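PDB 3H0N: uncharacterized protein DUF1470 from Jannaschia sp. CCS1, which may act as a transcription regulator, joining an ABATE domain to a treble-clef zinc finger of the CGNR type. Local coordinates for the interface of chains A and B. Numbering follows the deposited sequence. Chains: chain A/B, uncharacterized protein DUF1470.

Contact 1: the interface of chains A and B. Residues chain A 82, 134, 137-138, 140; chain B 102, 110-111.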
ATOM      1  N   VAL A  82     -10.718   5.838 -16.104  1.00  8.93           N
ATOM      2  CA  VAL A  82     -10.289   5.677 -14.718  1.00  9.02           C
ATOM      3  C   VAL A  82     -11.379   6.043 -13.726  1.00 10.51           C
ATOM      4  O   VAL A  82     -11.579   5.335 -12.736  1.00 10.51           O
ATOM      5  CB  VAL A  82      -9.006   6.467 -14.421  1.00  9.55           C
ATOM      6  CG1 VAL A  82      -8.530   6.134 -12.967  1.00 11.09           C
ATOM      7  CG2 VAL A  82      -7.917   6.110 -15.386  1.00 12.25           C
ATOM      8  N   ALA A 134      -6.792  -0.642  -7.035  1.00  8.62           N
ATOM      9  CA  ALA A 134      -6.745   0.779  -6.653  1.00  9.16           C
ATOM     10  C   ALA A 134      -5.307   1.282  -6.518  1.00  8.46           C
ATOM     11  O   ALA A 134      -4.984   2.411  -6.903  1.00  9.98           O
ATOM     12  CB  ALA A 134      -7.560   1.058  -5.369  1.00 10.09           C
ATOM     13  N   ILE A 137      -3.714   2.118  -9.802  1.00  9.54           N
ATOM     14  CA  ILE A 137      -4.205   3.388 -10.311  1.00  9.79           C
ATOM     15  C   ILE A 137      -3.428   4.525  -9.608  1.00  9.05           C
ATOM     16  O   ILE A 137      -2.925   5.439 -10.240  1.00  9.37           O
ATOM     17  CB  ILE A 137      -5.720   3.536 -10.078  1.00 10.23           C
ATOM     18  CG1 ILE A 137      -6.522   2.460 -10.852  1.00 10.77           C
ATOM     19  CG2 ILE A 137      -6.206   4.958 -10.393  1.00  9.98           C
ATOM     20  CD1 ILE A 137      -8.007   2.388 -10.441  1.00 10.59           C
ATOM     21  N   GLY A 138      -3.290   4.439  -8.284  1.00  9.70           N
ATOM     22  CA  GLY A 138      -2.523   5.441  -7.555  1.00 11.13           C
ATOM     23  C   GLY A 138      -1.092   5.516  -7.972  1.00 10.39           C
ATOM     24  O   GLY A 138      -0.475   6.607  -7.964  1.00 10.97           O
ATOM     25  N   GLN A 140       0.019   5.192 -10.914  1.00  9.92           N
ATOM     26  CA  GLN A 140       0.088   5.742 -12.257  1.00 10.10           C
ATOM     27  C   GLN A 140       0.394   4.657 -13.293  1.00  8.71           C
ATOM     28  O   GLN A 140       1.055   4.911 -14.312  1.00 10.61           O
ATOM     29  CB  GLN A 140       1.115   6.878 -12.338  1.00  9.22           C
ATOM     30  CG  GLN A 140       0.999   7.924 -11.195  1.00  8.95           C
ATOM     31  CD  GLN A 140      -0.338   8.583 -11.190  1.00 10.91           C
ATOM     32  OE1 GLN A 140      -0.720   9.252 -12.151  1.00 12.83           O
ATOM     33  NE2 GLN A 140      -1.110   8.374 -10.101  1.00 10.96           N
TER
ATOM     34  N   LEU B 102      -9.909   6.133  -3.605  1.00  9.80           N
ATOM     35  CA  LEU B 102      -9.332   6.827  -4.741  1.00  9.30           C
ATOM     36  C   LEU B 102      -9.959   8.180  -4.941  1.00  9.10           C
ATOM     37  O   LEU B 102     -11.181   8.314  -4.874  1.00 12.43           O
ATOM     38  CB  LEU B 102      -9.511   5.998  -6.013  1.00 10.56           C
ATOM     39  CG  LEU B 102      -8.721   4.703  -6.127  1.00  9.47           C
ATOM     40  CD1 LEU B 102      -9.387   3.770  -7.138  1.00 10.17           C
ATOM     41  CD2 LEU B 102      -7.264   5.005  -6.499  1.00 10.10           C
ATOM     42  N   TRP B 110      -4.655  10.800 -10.158  1.00 10.69           N
ATOM     43  CA  TRP B 110      -5.360   9.893  -9.273  1.00 10.42           C
ATOM     44  C   TRP B 110      -4.432   9.423  -8.155  1.00 10.75           C
ATOM     45  O   TRP B 110      -3.260   9.090  -8.388  1.00 11.17           O
ATOM     46  CB  TRP B 110      -5.840   8.659 -10.039  1.00 10.30           C
ATOM     47  CG  TRP B 110      -6.953   8.951 -10.913  1.00 10.84           C
ATOM     48  CD1 TRP B 110      -6.900   9.275 -12.258  1.00 12.37           C
ATOM     49  CD2 TRP B 110      -8.334   9.015 -10.546  1.00 10.87           C
ATOM     50  NE1 TRP B 110      -8.155   9.501 -12.727  1.00 14.73           N
ATOM     51  CE2 TRP B 110      -9.064   9.353 -11.712  1.00 13.13           C
ATOM     52  CE3 TRP B 110      -9.034   8.822  -9.348  1.00 12.84           C
ATOM     53  CZ2 TRP B 110     -10.441   9.503 -11.697  1.00 14.86           C
ATOM     54  CZ3 TRP B 110     -10.407   8.960  -9.343  1.00 14.40           C
ATOM     55  CH2 TRP B 110     -11.096   9.302 -10.509  1.00 13.67           C
ATOM     56  N   ARG B 111      -4.955   9.409  -6.936  1.00  9.31           N
ATOM     57  CA  ARG B 111      -4.230   9.004  -5.731  1.00 10.91           C
ATOM     58  C   ARG B 111      -5.057   8.033  -4.938  1.00 10.09           C
ATOM     59  O   ARG B 111      -6.278   8.188  -4.854  1.00 11.10           O
ATOM     60  CB  ARG B 111      -3.916  10.183  -4.828  1.00 12.58           C
ATOM     61  CG  ARG B 111      -3.260  11.383  -5.465  1.00 13.01           C
ATOM     62  CD  ARG B 111      -1.840  11.110  -5.648  1.00 14.45           C
ATOM     63  NE  ARG B 111      -1.132  12.299  -6.136  1.00 15.72           N
ATOM     64  CZ  ARG B 111       0.122  12.248  -6.567  1.00 16.35           C
ATOM     65  NH1 ARG B 111       0.790  11.106  -6.554  1.00 14.04           N
ATOM     66  NH2 ARG B 111       0.698  13.357  -7.032  1.00 19.36           N
TER
HETATM   67  O   HOH W   1      -3.410   9.575 -12.494  1.00 13.37           O
HETATM   68  O   HOH W   2       0.141   8.314  -5.954  1.00 14.38           O
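The indole of B:Trp110, carried on strand 110-113, lies against A:Val82 at the start of helix 82-95. With CG1 anti to the backbone N (chi1 -174°), the valine turns this methyl over one face of the five-membered ring, 3.4 Å from its centroid, a CH-pi contact displaced toward the rim of the indole. At the root of the indole, B:Trp110 CB meets CG2 of A:Ile137 at 3.7 Å, the two side chains running side by side in the same direction. The other branch of the isoleucine ends in CD1, which touches B:Leu102 CD1; here the side chains cross nearly at right angles. B:Leu102 CD1 also packs on A:Ala134 CB at 3.7 Å, while CD2 of the leucine rests near the alanine carbonyl oxygen.

Beside this apolar patch, A:Gln140 NE2 donates to B:Trp110 O at 2.8 Å, in the carbonyl plane though bent at the hydrogen (129°). A:Gly138 O, at the last residue of helix 121-138, accepts a straighter bond from the same nitrogen, and the two bonds together fix the amide's rotation. Water 2 links this glycine carbonyl to B:Arg111 NH1. Water 1 joins B:Trp110 N to A:Gln140 OE1, 2.7 Å from the amide oxygen.

Contact 2: the interface of chains A and B. Residues chain A 86, 89-90, 93-94, 134; chain B 100-102, 110, 112.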
ATOM      1  N   ALA A  86     -12.591   3.760 -10.688  1.00  9.97           N
ATOM      2  CA  ALA A  86     -12.448   4.297  -9.341  1.00 10.54           C
ATOM      3  C   ALA A  86     -13.753   4.270  -8.574  1.00 12.64           C
ATOM      4  O   ALA A  86     -13.769   3.937  -7.390  1.00 11.61           O
ATOM      5  CB  ALA A  86     -11.864   5.688  -9.391  1.00 11.15           C
ATOM      6  N   LEU A  89     -14.394   0.652  -7.600  1.00 10.73           N
ATOM      7  CA  LEU A  89     -13.468   0.157  -6.581  1.00 11.51           C
ATOM      8  C   LEU A  89     -13.714   0.815  -5.216  1.00 10.98           C
ATOM      9  O   LEU A  89     -13.683   0.151  -4.181  1.00 11.07           O
ATOM     10  CB  LEU A  89     -12.026   0.379  -7.037  1.00 12.11           C
ATOM     11  CG  LEU A  89     -11.583  -0.425  -8.270  1.00  9.49           C
ATOM     12  CD1 LEU A  89     -10.268   0.091  -8.822  1.00 12.61           C
ATOM     13  CD2 LEU A  89     -11.482  -1.933  -7.965  1.00 12.23           C
ATOM     14  N   ASN A  90     -14.027   2.107  -5.216  1.00 11.55           N
ATOM     15  CA  ASN A  90     -14.326   2.821  -3.961  1.00 10.97           C
ATOM     16  C   ASN A  90     -15.528   2.238  -3.269  1.00 12.47           C
ATOM     17  O   ASN A  90     -15.552   2.123  -2.052  1.00 13.18           O
ATOM     18  CB  ASN A  90     -14.523   4.314  -4.197  1.00 10.74           C
ATOM     19  CG  ASN A  90     -13.242   5.045  -4.438  1.00  8.88           C
ATOM     20  OD1 ASN A  90     -12.158   4.531  -4.136  1.00 10.75           O
ATOM     21  ND2 ASN A  90     -13.351   6.299  -4.887  1.00 10.81           N
ATOM     22  N   LEU A  93     -14.529  -1.028  -1.564  1.00 11.56           N
ATOM     23  CA  LEU A  93     -13.722  -0.760  -0.373  1.00 11.34           C
ATOM     24  C   LEU A  93     -14.601  -0.279   0.790  1.00 12.39           C
ATOM     25  O   LEU A  93     -14.338  -0.594   1.951  1.00 12.21           O
ATOM     26  CB  LEU A  93     -12.603   0.254  -0.686  1.00 11.04           C
ATOM     27  CG  LEU A  93     -11.543  -0.354  -1.623  1.00 11.55           C
ATOM     28  CD1 LEU A  93     -10.736   0.765  -2.300  1.00 13.34           C
ATOM     29  CD2 LEU A  93     -10.682  -1.377  -0.864  1.00 14.03           C
ATOM     30  N   ARG A  94     -15.658   0.473   0.481  1.00 13.68           N
ATOM     31  CA  ARG A  94     -16.638   0.866   1.495  1.00 12.83           C
ATOM     32  C   ARG A  94     -17.502  -0.338   1.948  1.00 12.79           C
ATOM     33  O   ARG A  94     -17.674  -0.605   3.147  1.00 13.70           O
ATOM     34  CB  ARG A  94     -17.539   1.964   0.967  1.00 14.24           C
ATOM     35  CG  ARG A  94     -16.860   3.303   0.996  1.00 18.54           C
ATOM     36  CD  ARG A  94     -17.921   4.380   0.865  1.00 17.39           C
ATOM     37  NE  ARG A  94     -18.454   4.364  -0.484  1.00 23.99           N
ATOM     38  CZ  ARG A  94     -17.895   4.991  -1.522  1.00 26.64           C
ATOM     39  NH1 ARG A  94     -16.807   5.724  -1.372  1.00 19.74           N
ATOM     40  NH2 ARG A  94     -18.455   4.917  -2.704  1.00 26.45           N
ATOM     41  N   ALA A 134      -6.792  -0.642  -7.035  1.00  8.62           N
ATOM     42  CA  ALA A 134      -6.745   0.779  -6.653  1.00  9.16           C
ATOM     43  C   ALA A 134      -5.307   1.282  -6.518  1.00  8.46           C
ATOM     44  O   ALA A 134      -4.984   2.411  -6.903  1.00  9.98           O
ATOM     45  CB  ALA A 134      -7.560   1.058  -5.369  1.00 10.09           C
TER
ATOM     46  N   PRO B 100      -9.429   2.696   2.479  1.00 11.05           N
ATOM     47  CA  PRO B 100      -8.869   3.499   1.388  1.00 10.59           C
ATOM     48  C   PRO B 100      -9.895   4.015   0.396  1.00 10.21           C
ATOM     49  O   PRO B 100     -10.968   3.417   0.234  1.00 11.82           O
ATOM     50  CB  PRO B 100      -7.897   2.564   0.714  1.00 12.32           C
ATOM     51  CG  PRO B 100      -7.843   1.344   1.510  1.00 16.47           C
ATOM     52  CD  PRO B 100      -9.008   1.301   2.415  1.00 11.16           C
ATOM     53  N   GLU B 101      -9.532   5.083  -0.293  1.00 10.22           N
ATOM     54  CA  GLU B 101     -10.413   5.722  -1.270  1.00 10.81           C
ATOM     55  C   GLU B 101      -9.556   6.398  -2.342  1.00 10.88           C
ATOM     56  O   GLU B 101      -8.660   7.195  -2.033  1.00 11.34           O
ATOM     57  CB  GLU B 101     -11.344   6.741  -0.567  1.00 11.88           C
ATOM     58  CG  GLU B 101     -12.347   7.394  -1.521  1.00 11.60           C
ATOM     59  CD  GLU B 101     -13.383   8.322  -0.863  1.00 13.96           C
ATOM     60  OE1 GLU B 101     -13.564   8.257   0.366  1.00 14.48           O
ATOM     61  OE2 GLU B 101     -14.067   9.083  -1.625  1.00 16.85           O
ATOM     62  N   LEU B 102      -9.909   6.133  -3.605  1.00  9.80           N
ATOM     63  CA  LEU B 102      -9.332   6.827  -4.741  1.00  9.30           C
ATOM     64  C   LEU B 102      -9.959   8.180  -4.941  1.00  9.10           C
ATOM     65  O   LEU B 102     -11.181   8.314  -4.874  1.00 12.43           O
ATOM     66  CB  LEU B 102      -9.511   5.998  -6.013  1.00 10.56           C
ATOM     67  CG  LEU B 102      -8.721   4.703  -6.127  1.00  9.47           C
ATOM     68  CD1 LEU B 102      -9.387   3.770  -7.138  1.00 10.17           C
ATOM     69  CD2 LEU B 102      -7.264   5.005  -6.499  1.00 10.10           C
ATOM     70  N   TRP B 110      -4.655  10.800 -10.158  1.00 10.69           N
ATOM     71  CA  TRP B 110      -5.360   9.893  -9.273  1.00 10.42           C
ATOM     72  C   TRP B 110      -4.432   9.423  -8.155  1.00 10.75           C
ATOM     73  O   TRP B 110      -3.260   9.090  -8.388  1.00 11.17           O
ATOM     74  CB  TRP B 110      -5.840   8.659 -10.039  1.00 10.30           C
ATOM     75  CG  TRP B 110      -6.953   8.951 -10.913  1.00 10.84           C
ATOM     76  CD1 TRP B 110      -6.900   9.275 -12.258  1.00 12.37           C
ATOM     77  CD2 TRP B 110      -8.334   9.015 -10.546  1.00 10.87           C
ATOM     78  NE1 TRP B 110      -8.155   9.501 -12.727  1.00 14.73           N
ATOM     79  CE2 TRP B 110      -9.064   9.353 -11.712  1.00 13.13           C
ATOM     80  CE3 TRP B 110      -9.034   8.822  -9.348  1.00 12.84           C
ATOM     81  CZ2 TRP B 110     -10.441   9.503 -11.697  1.00 14.86           C
ATOM     82  CZ3 TRP B 110     -10.407   8.960  -9.343  1.00 14.40           C
ATOM     83  CH2 TRP B 110     -11.096   9.302 -10.509  1.00 13.67           C
ATOM     84  N   LEU B 112      -4.396   7.071  -4.304  1.00 10.51           N
ATOM     85  CA  LEU B 112      -5.045   6.212  -3.303  1.00 10.31           C
ATOM     86  C   LEU B 112      -4.824   6.833  -1.940  1.00 10.20           C
ATOM     87  O   LEU B 112      -3.674   6.936  -1.476  1.00 11.58           O
ATOM     88  CB  LEU B 112      -4.486   4.794  -3.312  1.00  9.90           C
ATOM     89  CG  LEU B 112      -5.191   3.794  -2.384  1.00 10.87           C
ATOM     90  CD1 LEU B 112      -6.722   3.663  -2.647  1.00 11.60           C
ATOM     91  CD2 LEU B 112      -4.520   2.436  -2.422  1.00 12.73           C
TER
HETATM   92  O   HOH W   3     -13.594   3.991  -0.596  1.00 13.82           O
HETATM   93  O   HOH W   4     -14.756   5.949   0.990  1.00 21.64           O
HETATM   94  O   HOH W   5     -16.181   7.795  -3.114  1.00 28.64           O
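B:Leu102 pushes its CD1 methyl between two helices of chain A, meeting A:Ala86 CA of helix 82-95 at 3.8 Å on one side and A:Ala134 of helix 121-138 on the other. The small alanine side chains probably allow strand 101-104 to come close. A:Ala86 CB also touches the six-membered ring of B:Trp110 at CZ3, 3.6 Å away, and B:Leu112 CD1 reaches A:Ala134 CB from the neighbouring strand. Further along helix 82-95, A:Leu93 CD1 packs near the carbonyl oxygen of B:Pro100.

Around this centre the amide of A:Asn90 reads the backbone of B:Leu102 with both its polar atoms. OD1 accepts from B:Leu102 N at 2.8 Å, the donor tilted 21° from the carbonyl plane, and ND2 donates to B:Leu102 O at 3.0 Å, on a lone pair of that carbonyl. Both bonds are nearly straight, and together they fix the turn of the amide.

B:Glu101 crosses A:Asn90 at about a right angle, its CG methylene lying against the amide. The glutamate chain is extended, with CG anti to the backbone N (chi1 -177°), and carries the carboxylate toward A:Arg94. The guanidinium and carboxylate, expected to carry opposite charges, are not in direct contact: waters 4 and 5 separately connect NH1 to the two carboxylate oxygens. Water 3 completes the rim, lying 2.8 Å from B:Pro100 O and linking it to A:Asn90 O.

Contact 3: the interface of chains A and B. Residues chain A 8, 109-111; chain B 137-138, 140.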
ATOM      1  N   GLU A   8       3.035  -8.703  -1.955  1.00 12.39           N
ATOM      2  CA  GLU A   8       2.607  -7.324  -2.114  1.00 12.85           C
ATOM      3  C   GLU A   8       1.699  -7.086  -3.313  1.00 12.29           C
ATOM      4  O   GLU A   8       0.921  -6.129  -3.311  1.00 13.69           O
ATOM      5  CB  GLU A   8       3.847  -6.397  -2.226  1.00 13.70           C
ATOM      6  CG  GLU A   8       4.580  -6.238  -0.917  1.00 18.07           C
ATOM      7  CD  GLU A   8       5.481  -7.424  -0.530  1.00 21.32           C
ATOM      8  OE1 GLU A   8       5.799  -8.320  -1.362  1.00 18.97           O
ATOM      9  OE2 GLU A   8       5.928  -7.428   0.645  1.00 23.49           O
ATOM     10  N   THR A 109       7.317 -14.189   9.409  1.00 12.67           N
ATOM     11  CA  THR A 109       7.334 -13.002   8.536  1.00 11.58           C
ATOM     12  C   THR A 109       6.102 -12.113   8.816  1.00 11.97           C
ATOM     13  O   THR A 109       4.950 -12.583   8.729  1.00 12.85           O
ATOM     14  CB  THR A 109       7.320 -13.385   7.049  1.00 12.62           C
ATOM     15  OG1 THR A 109       8.381 -14.323   6.798  1.00 15.84           O
ATOM     16  CG2 THR A 109       7.495 -12.159   6.138  1.00 13.76           C
ATOM     17  N   TRP A 110       6.343 -10.845   9.145  1.00 10.69           N
ATOM     18  CA  TRP A 110       5.267  -9.891   9.329  1.00 10.42           C
ATOM     19  C   TRP A 110       4.736  -9.431   7.972  1.00 10.75           C
ATOM     20  O   TRP A 110       5.506  -9.150   7.042  1.00 11.17           O
ATOM     21  CB  TRP A 110       5.766  -8.657  10.084  1.00 10.30           C
ATOM     22  CG  TRP A 110       6.002  -8.925  11.483  1.00 10.84           C
ATOM     23  CD1 TRP A 110       7.200  -9.283  12.078  1.00 12.37           C
ATOM     24  CD2 TRP A 110       5.027  -8.926  12.530  1.00 10.87           C
ATOM     25  NE1 TRP A 110       7.015  -9.471  13.411  1.00 14.73           N
ATOM     26  CE2 TRP A 110       5.699  -9.262  13.731  1.00 13.13           C
ATOM     27  CE3 TRP A 110       3.649  -8.677  12.578  1.00 12.84           C
ATOM     28  CZ2 TRP A 110       5.032  -9.358  14.942  1.00 14.86           C
ATOM     29  CZ3 TRP A 110       2.994  -8.761  13.790  1.00 14.40           C
ATOM     30  CH2 TRP A 110       3.684  -9.102  14.955  1.00 13.67           C
ATOM     31  N   ARG A 111       3.416  -9.368   7.859  1.00  9.31           N
ATOM     32  CA  ARG A 111       2.710  -8.963   6.642  1.00 10.91           C
ATOM     33  C   ARG A 111       1.661  -7.942   6.975  1.00 10.09           C
ATOM     34  O   ARG A 111       1.007  -8.046   8.017  1.00 11.10           O
ATOM     35  CB  ARG A 111       2.015 -10.132   5.969  1.00 12.58           C
ATOM     36  CG  ARG A 111       2.837 -11.372   5.719  1.00 13.01           C
ATOM     37  CD  ARG A 111       3.677 -11.159   4.546  1.00 14.45           C
ATOM     38  NE  ARG A 111       4.392 -12.387   4.180  1.00 15.72           N
ATOM     39  CZ  ARG A 111       5.364 -12.396   3.276  1.00 16.35           C
ATOM     40  NH1 ARG A 111       5.711 -11.280   2.654  1.00 14.04           N
ATOM     41  NH2 ARG A 111       6.001 -13.537   3.013  1.00 19.36           N
TER
ATOM     42  N   ILE B 137       6.814  -2.202   7.942  1.00  9.54           N
ATOM     43  CA  ILE B 137       6.982  -3.463   8.646  1.00  9.79           C
ATOM     44  C   ILE B 137       6.683  -4.613   7.656  1.00  9.05           C
ATOM     45  O   ILE B 137       7.440  -5.560   7.531  1.00  9.37           O
ATOM     46  CB  ILE B 137       6.059  -3.545   9.875  1.00 10.23           C
ATOM     47  CG1 ILE B 137       6.407  -2.457  10.921  1.00 10.77           C
ATOM     48  CG2 ILE B 137       6.052  -4.953  10.485  1.00  9.98           C
ATOM     49  CD1 ILE B 137       5.350  -2.317  12.035  1.00 10.59           C
ATOM     50  N   GLY B 138       5.583  -4.500   6.908  1.00  9.70           N
ATOM     51  CA  GLY B 138       5.262  -5.515   5.912  1.00 11.13           C
ATOM     52  C   GLY B 138       6.299  -5.656   4.849  1.00 10.39           C
ATOM     53  O   GLY B 138       6.539  -6.770   4.327  1.00 10.97           O
ATOM     54  N   GLN B 140       9.428  -5.446   5.247  1.00  9.92           N
ATOM     55  CA  GLN B 140      10.622  -6.030   5.832  1.00 10.10           C
ATOM     56  C   GLN B 140      11.723  -4.982   6.025  1.00  8.71           C
ATOM     57  O   GLN B 140      12.922  -5.286   5.927  1.00 10.61           O
ATOM     58  CB  GLN B 140      11.132  -7.207   4.991  1.00  9.22           C
ATOM     59  CG  GLN B 140      10.028  -8.221   4.580  1.00  8.95           C
ATOM     60  CD  GLN B 140       9.370  -8.825   5.773  1.00 10.91           C
ATOM     61  OE1 GLN B 140      10.011  -9.502   6.578  1.00 12.83           O
ATOM     62  NE2 GLN B 140       8.055  -8.560   5.935  1.00 10.96           N
TER
HETATM   63  O   HOH W   6       9.036  -9.726   9.119  1.00 13.37           O
HETATM   64  O   HOH W   7       4.988  -8.451   2.877  1.00 14.38           O
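Strand 110-113 of chain A, extended at A:Trp110, faces the end of helix 121-138 of chain B, beyond which B:Gln140 takes a left-handed backbone conformation (phi/psi 67°/35°). The side chain of this glutamine folds back at chi2 (-60°), bringing its amide toward both chain A and its own helix end. NE2 donates hydrogen bonds to A:Trp110 O and to B:Gly138 O, each at 2.8 Å; the tryptophan carbonyl receives it in plane, whereas the donor stands well above the plane of the glycine carbonyl.

A:Thr109 crosses the glutamine at about a right angle, its CG2 methyl packing against the amide, 3.8 Å from B:Gln140 CD. That same methyl lies over the centre of the A:Arg111 guanidinium, 3.5 Å above its plane, and so bridges the two flat groups. Alongside, B:Ile137 CG2 rests on the CB methylene of A:Trp110. Water 6 joins B:Gln140 OE1 to A:Trp110 N, giving the amide oxygen a water-mediated tie to the same strand.

Near A:Arg111, water 7 gathers three groups: A:Glu8 OE2, 2.6 Å from the water oxygen, A:Arg111 NH1 and B:Gly138 O. It thereby brings the short 3-10 helix 7-9 into the contact. The site secures strand 110-113 of one copy against the helix end of the other and would stabilise the dimer, if this pairing is the biological one.

Contacts 1 and 2 are neighbouring parts of one surface, with the centres of their C-alpha atoms about 8 Å apart, and share A:Ala134, B:Leu102 and B:Trp110. The C-alpha centre of contact 3 lies about 23 Å from that of contact 1 and about 22 Å from that of contact 2; with the chains exchanged, it repeats part of contact 1 through the two-fold axis. Helices 82-95 and 121-138 of each copy therefore receive strands 101-104 and 110-113 of the other. This reciprocal packing suggests a dimer built on these helices and strands, although the structure alone does not show that it forms in solution.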